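Local coordinates for WGR domain-containing protein (Bacteroides fragilis, PDB 2RA8) that is of unknown function but joins a WGR domain, a module often linked to nucleic-acid binding in other proteins, to a leucine-rich-repeat domain, at residues P252-L257 with P279-M284; V241-F246 with V269-E274. All blocks are in the same frame, centred on the assembly; numbering follows the deposited sequence.

Both contacts lie in the leucine-rich-repeat part of the chain. Interaction 1 joins the starts of the two neighbouring parallel strands of the beta-alpha-beta unit formed by strand 256-260, helix 265-274 and strand 283-285; interaction 2 packs the helix of that unit against residues 241-246, in the loop that leads from strand 223-227 to strand 256-260. Their centres are 12 Å apart, and one hydrophobic layer runs between them. Leu257 CD2 lies 3.6 Å from Phe246 CD1, while Phe272 receives Leu281 CD1 at 3.7 Å from its CE1 and Met284 CG at 3.7 Å from its CD1. Phe246 and Phe272 belong to the layer that joins the two contacts. No ligand or active site is known here.

Interaction 1 (P252-L257 with P279-M284); sequences PNLKWL and PQLETM
Trp256 turns one face of its indole to Thr283, whose CG2 sits 3.5 Å above the plane, over the six-membered ring, in a CH-pi contact. The methyl is anti to its own backbone N, while OG1 approaches the ring at CE3, 3.6 Å away. Lys223, on the preceding strand 223-227, makes a cation-pi contact with the same indole, whose NE1 is hydrogen-bonded to Asp285. A broad aromatic suits this place, since it touches Thr283 on one neighbouring strand and Val225 on the other.

Trp256 and Thr283 are partners in the parallel ladder of a leucine-rich repeat, in which each turn of the solenoid adds one strand beside the last. Lys255 O is gripped twice: Glu282 N donates at 2.8 Å on a lone pair, and Thr283 N at 2.9 Å lies nearly along the C=O axis. Leu257 N returns a weak bond to Thr283 O.

Ahead of the strands, Gln280 NE2 gives a straight bond (165°) to a lone pair of Leu254 O, 3.0 Å away, and also bonds to Phe251 O; its OE1 takes a water that donates to Pro252 O as well. Glutamine suits the place because its amide donates to two carbonyls and accepts from the water.

On the sheet face of Leu257, the branched ends of leucines fill the interior: Leu281 CD1 lies 4.0 Å from Leu257 CB, and Leu281 CD2 meets Leu254 CD2. At the surface, the aliphatic stem of Lys255 runs beside Glu282, CD to OE1 3.5 Å, while its NZ reaches on to Glu222 in a salt bridge.

Interaction 2 (V241-F246 with V269-E274); sequences VFRPLF and VEMFLE
Phe246 presents its ring edge to the face of Phe272, with CE1 standing 3.5 Å above the centre of that ring; the planes are 82° apart, a T-shaped pair. Phe246 uses one of its own faces as well, for Met271 CB lies over it, offset toward the rim, 3.8 Å from the centroid. The selenium of this selenomethionine approaches the same ring obliquely, its SE 3.7 Å from Phe246 CE2, in a Met-aromatic contact.

Apolar packing continues along Met271. Its CG is anti to the carbonyl carbon (chi1 -63°) and the chain beyond is extended, a long unbranched chain that carries SE to Phe242 CB and CE to the aliphatic CG of Arg243 at 3.8 Å. Met271 CG also lies over one face of the guanidinium. Phe242, Arg243 and Phe246, in and around a 3-10 turn, thus dock against helix 265-274 on the crossover side of the leucine-rich-repeat solenoid, and Leu257 and Ile259 of strand 256-260 touch Phe246 from the sheet.

Charged groups close the outer side. Arg243 NH2 makes a salt bridge of 2.9 Å with Glu270 OE2 and a looser one of 3.3 Å with Glu274 OE2, to which NE adds a weak bond. Glu270 and Glu274 lie four residues apart, with Glu274 N bonded to Glu270 O, which brings both carboxylates near the edge of one guanidinium, though both carboxylate planes are turned well away from its own. Arg243 NH1 has a weak bond to Asn240.

Glu270 OE2 and Glu274 OE1 come within 3.0 Å of each other as two acceptors, so the positive charge of Arg243 would be expected to offset the repulsion between their carboxylates.

Interaction 1 (P252-L257 with P279-M284)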
loop_
_atom_site.group_PDB
_atom_site.type_symbol
_atom_site.label_atom_id
_atom_site.label_comp_id
_atom_site.label_asym_id
_atom_site.label_seq_id
_atom_site.Cartn_x
_atom_site.Cartn_y
_atom_site.Cartn_z
ATOM N N PRO A 252 28.341 5.878 20.048
ATOM C CA PRO A 252 28.332 7.202 20.675
ATOM C C PRO A 252 27.581 8.307 19.957
ATOM O O PRO A 252 27.321 9.358 20.539
ATOM C CB PRO A 252 29.823 7.509 20.841
ATOM C CG PRO A 252 30.432 6.805 19.671
ATOM C CD PRO A 252 29.712 5.481 19.684
ATOM N N ASN A 253 27.221 8.088 18.698
ATOM C CA ASN A 253 26.494 9.118 17.952
ATOM C C ASN A 253 25.107 8.694 17.533
ATOM O O ASN A 253 24.450 9.398 16.772
ATOM C CB ASN A 253 27.286 9.541 16.710
ATOM C CG ASN A 253 28.572 10.272 17.063
ATOM O OD1 ASN A 253 28.547 11.316 17.705
ATOM N ND2 ASN A 253 29.700 9.720 16.642
ATOM N N LEU A 254 24.651 7.552 18.032
ATOM C CA LEU A 254 23.317 7.053 17.682
ATOM C C LEU A 254 22.209 7.989 18.173
ATOM O O LEU A 254 22.271 8.506 19.291
ATOM C CB LEU A 254 23.106 5.661 18.274
ATOM C CG LEU A 254 22.002 4.829 17.611
ATOM C CD1 LEU A 254 22.464 4.355 16.240
ATOM C CD2 LEU A 254 21.667 3.639 18.484
ATOM N N LYS A 255 21.211 8.231 17.319
ATOM C CA LYS A 255 20.073 9.100 17.648
ATOM C C LYS A 255 18.769 8.337 17.551
ATOM O O LYS A 255 17.818 8.613 18.284
ATOM C CB LYS A 255 19.975 10.278 16.675
ATOM C CG LYS A 255 21.083 11.303 16.770
ATOM C CD LYS A 255 20.835 12.456 15.803
ATOM C CE LYS A 255 21.958 13.487 15.852
ATOM N NZ LYS A 255 23.273 12.906 15.458
ATOM N N TRP A 256 18.715 7.395 16.615
ATOM C CA TRP A 256 17.522 6.583 16.398
ATOM C C TRP A 256 17.896 5.133 16.546
ATOM O O TRP A 256 18.772 4.631 15.842
ATOM C CB TRP A 256 16.958 6.849 14.980
ATOM C CG TRP A 256 15.676 6.120 14.617
ATOM C CD1 TRP A 256 15.420 4.787 14.761
ATOM C CD2 TRP A 256 14.515 6.691 13.998
ATOM N NE1 TRP A 256 14.164 4.488 14.265
ATOM C CE2 TRP A 256 13.593 5.635 13.792
ATOM C CE3 TRP A 256 14.166 7.986 13.600
ATOM C CZ2 TRP A 256 12.345 5.845 13.199
ATOM C CZ3 TRP A 256 12.924 8.194 13.014
ATOM C CH2 TRP A 256 12.027 7.126 12.821
ATOM N N LEU A 257 17.260 4.454 17.493
ATOM C CA LEU A 257 17.501 3.031 17.706
ATOM C C LEU A 257 16.182 2.305 17.657
ATOM O O LEU A 257 15.200 2.736 18.268
ATOM C CB LEU A 257 18.154 2.774 19.060
ATOM C CG LEU A 257 18.288 1.301 19.506
ATOM C CD1 LEU A 257 19.086 0.469 18.480
ATOM C CD2 LEU A 257 18.976 1.275 20.860
ATOM N N PRO A 279 19.753 8.039 27.245
ATOM C CA PRO A 279 19.883 9.489 27.426
ATOM C C PRO A 279 20.239 10.304 26.191
ATOM O O PRO A 279 19.829 11.459 26.075
ATOM C CB PRO A 279 20.950 9.600 28.506
ATOM C CG PRO A 279 20.666 8.398 29.361
ATOM C CD PRO A 279 20.452 7.311 28.321
ATOM N N GLN A 280 20.995 9.719 25.265
ATOM C CA GLN A 280 21.406 10.435 24.054
ATOM C C GLN A 280 20.448 10.327 22.879
ATOM O O GLN A 280 20.516 11.128 21.943
ATOM C CB GLN A 280 22.766 9.926 23.575
ATOM C CG GLN A 280 22.698 8.554 22.921
ATOM C CD GLN A 280 24.066 7.981 22.616
ATOM O OE1 GLN A 280 24.903 7.848 23.507
ATOM N NE2 GLN A 280 24.298 7.629 21.353
ATOM N N LEU A 281 19.562 9.336 22.915
ATOM C CA LEU A 281 18.616 9.115 21.821
ATOM C C LEU A 281 17.575 10.171 21.623
ATOM O O LEU A 281 17.160 10.837 22.561
ATOM C CB LEU A 281 17.888 7.782 22.003
ATOM C CG LEU A 281 18.714 6.495 21.970
ATOM C CD1 LEU A 281 17.793 5.297 22.177
ATOM C CD2 LEU A 281 19.426 6.388 20.636
ATOM N N GLU A 282 17.142 10.322 20.379
ATOM C CA GLU A 282 16.091 11.267 20.050
ATOM C C GLU A 282 14.869 10.437 19.762
ATOM O O GLU A 282 13.744 10.843 20.053
ATOM C CB GLU A 282 16.422 12.067 18.788
ATOM C CG GLU A 282 17.704 12.865 18.853
ATOM C CD GLU A 282 17.864 13.802 17.670
ATOM O OE1 GLU A 282 17.586 13.380 16.527
ATOM O OE2 GLU A 282 18.275 14.961 17.882
ATOM N N THR A 283 15.086 9.256 19.191
ATOM C CA THR A 283 13.972 8.382 18.826
ATOM C C THR A 283 14.066 6.966 19.347
ATOM O O THR A 283 15.085 6.294 19.193
ATOM C CB THR A 283 13.820 8.319 17.279
ATOM O OG1 THR A 283 13.690 9.650 16.758
ATOM C CG2 THR A 283 12.578 7.498 16.885
HETATM N N MSE A 284 12.991 6.514 19.985
HETATM C CA MSE A 284 12.896 5.155 20.499
HETATM C C MSE A 284 11.916 4.509 19.546
HETATM O O MSE A 284 10.767 4.919 19.452
HETATM C CB MSE A 284 12.328 5.151 21.917
HETATM C CG MSE A 284 12.157 3.769 22.514
HETATM SE SE MSE A 284 11.279 3.830 24.244
HETATM C CE MSE A 284 9.932 2.492 23.947
HETATM O O HOH W 1 27.264 9.055 23.515
#

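Interaction 2 (V241-F246 with V269-E274)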
loop_
_atom_site.group_PDB
_atom_site.type_symbol
_atom_site.label_atom_id
_atom_site.label_comp_id
_atom_site.label_asym_id
_atom_site.label_seq_id
_atom_site.Cartn_x
_atom_site.Cartn_y
_atom_site.Cartn_z
ATOM N N VAL A 241 20.351 -11.207 22.690
ATOM C CA VAL A 241 21.392 -10.936 21.712
ATOM C C VAL A 241 21.460 -9.464 21.367
ATOM O O VAL A 241 22.538 -8.921 21.109
ATOM C CB VAL A 241 21.137 -11.762 20.425
ATOM C CG1 VAL A 241 19.832 -11.331 19.788
ATOM C CG2 VAL A 241 22.293 -11.603 19.460
ATOM N N PHE A 242 20.308 -8.805 21.381
ATOM C CA PHE A 242 20.231 -7.390 21.046
ATOM C C PHE A 242 20.738 -6.467 22.145
ATOM O O PHE A 242 21.220 -5.364 21.875
ATOM C CB PHE A 242 18.783 -7.021 20.707
ATOM C CG PHE A 242 18.214 -7.793 19.550
ATOM C CD1 PHE A 242 18.727 -7.633 18.266
ATOM C CD2 PHE A 242 17.159 -8.672 19.740
ATOM C CE1 PHE A 242 18.189 -8.341 17.193
ATOM C CE2 PHE A 242 16.622 -9.376 18.678
ATOM C CZ PHE A 242 17.139 -9.210 17.401
ATOM N N ARG A 243 20.665 -6.933 23.387
ATOM C CA ARG A 243 21.063 -6.119 24.522
ATOM C C ARG A 243 22.378 -5.373 24.409
ATOM O O ARG A 243 22.436 -4.184 24.707
ATOM C CB ARG A 243 21.032 -6.968 25.811
ATOM C CG ARG A 243 19.616 -7.381 26.249
ATOM C CD ARG A 243 19.605 -8.091 27.615
ATOM N NE ARG A 243 18.617 -7.501 28.522
ATOM C CZ ARG A 243 17.343 -7.874 28.606
ATOM N NH1 ARG A 243 16.881 -8.853 27.840
ATOM N NH2 ARG A 243 16.526 -7.261 29.451
ATOM N N PRO A 244 23.460 -6.040 23.981
ATOM C CA PRO A 244 24.734 -5.313 23.874
ATOM C C PRO A 244 24.723 -4.116 22.935
ATOM O O PRO A 244 25.606 -3.256 23.013
ATOM C CB PRO A 244 25.711 -6.393 23.423
ATOM C CG PRO A 244 25.159 -7.630 24.072
ATOM C CD PRO A 244 23.670 -7.488 23.809
ATOM N N LEU A 245 23.727 -4.055 22.047
ATOM C CA LEU A 245 23.591 -2.944 21.097
ATOM C C LEU A 245 23.224 -1.657 21.793
ATOM O O LEU A 245 23.528 -0.566 21.312
ATOM C CB LEU A 245 22.505 -3.250 20.058
ATOM C CG LEU A 245 22.767 -4.379 19.068
ATOM C CD1 LEU A 245 21.457 -4.804 18.413
ATOM C CD2 LEU A 245 23.760 -3.911 18.019
ATOM N N PHE A 246 22.554 -1.784 22.932
ATOM C CA PHE A 246 22.123 -0.631 23.708
ATOM C C PHE A 246 23.278 -0.092 24.541
ATOM O O PHE A 246 23.227 -0.093 25.770
ATOM C CB PHE A 246 20.954 -1.035 24.623
ATOM C CG PHE A 246 19.679 -1.383 23.879
ATOM C CD1 PHE A 246 18.575 -0.533 23.940
ATOM C CD2 PHE A 246 19.575 -2.563 23.154
ATOM C CE1 PHE A 246 17.378 -0.861 23.285
ATOM C CE2 PHE A 246 18.384 -2.897 22.500
ATOM C CZ PHE A 246 17.291 -2.045 22.571
ATOM N N VAL A 269 11.195 -2.621 25.316
ATOM C CA VAL A 269 10.961 -1.416 26.093
ATOM C C VAL A 269 11.867 -1.436 27.303
ATOM O O VAL A 269 12.457 -0.421 27.670
ATOM C CB VAL A 269 9.490 -1.327 26.557
ATOM C CG1 VAL A 269 9.278 -0.067 27.395
ATOM C CG2 VAL A 269 8.565 -1.336 25.354
ATOM N N GLU A 270 11.986 -2.604 27.927
ATOM C CA GLU A 270 12.833 -2.754 29.102
ATOM C C GLU A 270 14.283 -2.448 28.755
ATOM O O GLU A 270 14.978 -1.746 29.492
ATOM C CB GLU A 270 12.730 -4.184 29.652
ATOM C CG GLU A 270 13.466 -4.388 30.966
ATOM C CD GLU A 270 13.651 -5.856 31.319
ATOM O OE1 GLU A 270 12.636 -6.582 31.377
ATOM O OE2 GLU A 270 14.813 -6.276 31.538
HETATM N N MSE A 271 14.744 -2.973 27.624
HETATM C CA MSE A 271 16.119 -2.748 27.186
HETATM C C MSE A 271 16.422 -1.286 27.082
HETATM O O MSE A 271 17.473 -0.825 27.537
HETATM C CB MSE A 271 16.359 -3.403 25.833
HETATM C CG MSE A 271 16.201 -4.899 25.869
HETATM SE SE MSE A 271 16.700 -5.731 24.207
HETATM C CE MSE A 271 16.160 -7.524 24.630
ATOM N N PHE A 272 15.503 -0.541 26.472
ATOM C CA PHE A 272 15.680 0.894 26.330
ATOM C C PHE A 272 15.819 1.546 27.682
ATOM O O PHE A 272 16.812 2.221 27.959
ATOM C CB PHE A 272 14.485 1.521 25.587
ATOM C CG PHE A 272 14.612 1.493 24.086
ATOM C CD1 PHE A 272 15.455 2.382 23.428
ATOM C CD2 PHE A 272 13.900 0.569 23.331
ATOM C CE1 PHE A 272 15.582 2.347 22.041
ATOM C CE2 PHE A 272 14.027 0.533 21.947
ATOM C CZ PHE A 272 14.868 1.423 21.309
ATOM N N LEU A 273 14.828 1.328 28.543
ATOM C CA LEU A 273 14.809 1.945 29.867
ATOM C C LEU A 273 16.002 1.683 30.738
ATOM O O LEU A 273 16.411 2.558 31.495
ATOM C CB LEU A 273 13.531 1.551 30.619
ATOM C CG LEU A 273 12.211 1.990 29.961
ATOM C CD1 LEU A 273 11.033 1.445 30.739
ATOM C CD2 LEU A 273 12.142 3.501 29.898
ATOM N N GLU A 274 16.586 0.494 30.631
ATOM C CA GLU A 274 17.738 0.142 31.456
ATOM C C GLU A 274 19.074 0.439 30.830
ATOM O O GLU A 274 20.111 0.237 31.462
ATOM C CB GLU A 274 17.696 -1.342 31.794
ATOM C CG GLU A 274 17.720 -2.230 30.566
ATOM C CD GLU A 274 17.572 -3.701 30.899
ATOM O OE1 GLU A 274 16.792 -4.032 31.818
ATOM O OE2 GLU A 274 18.222 -4.527 30.226
#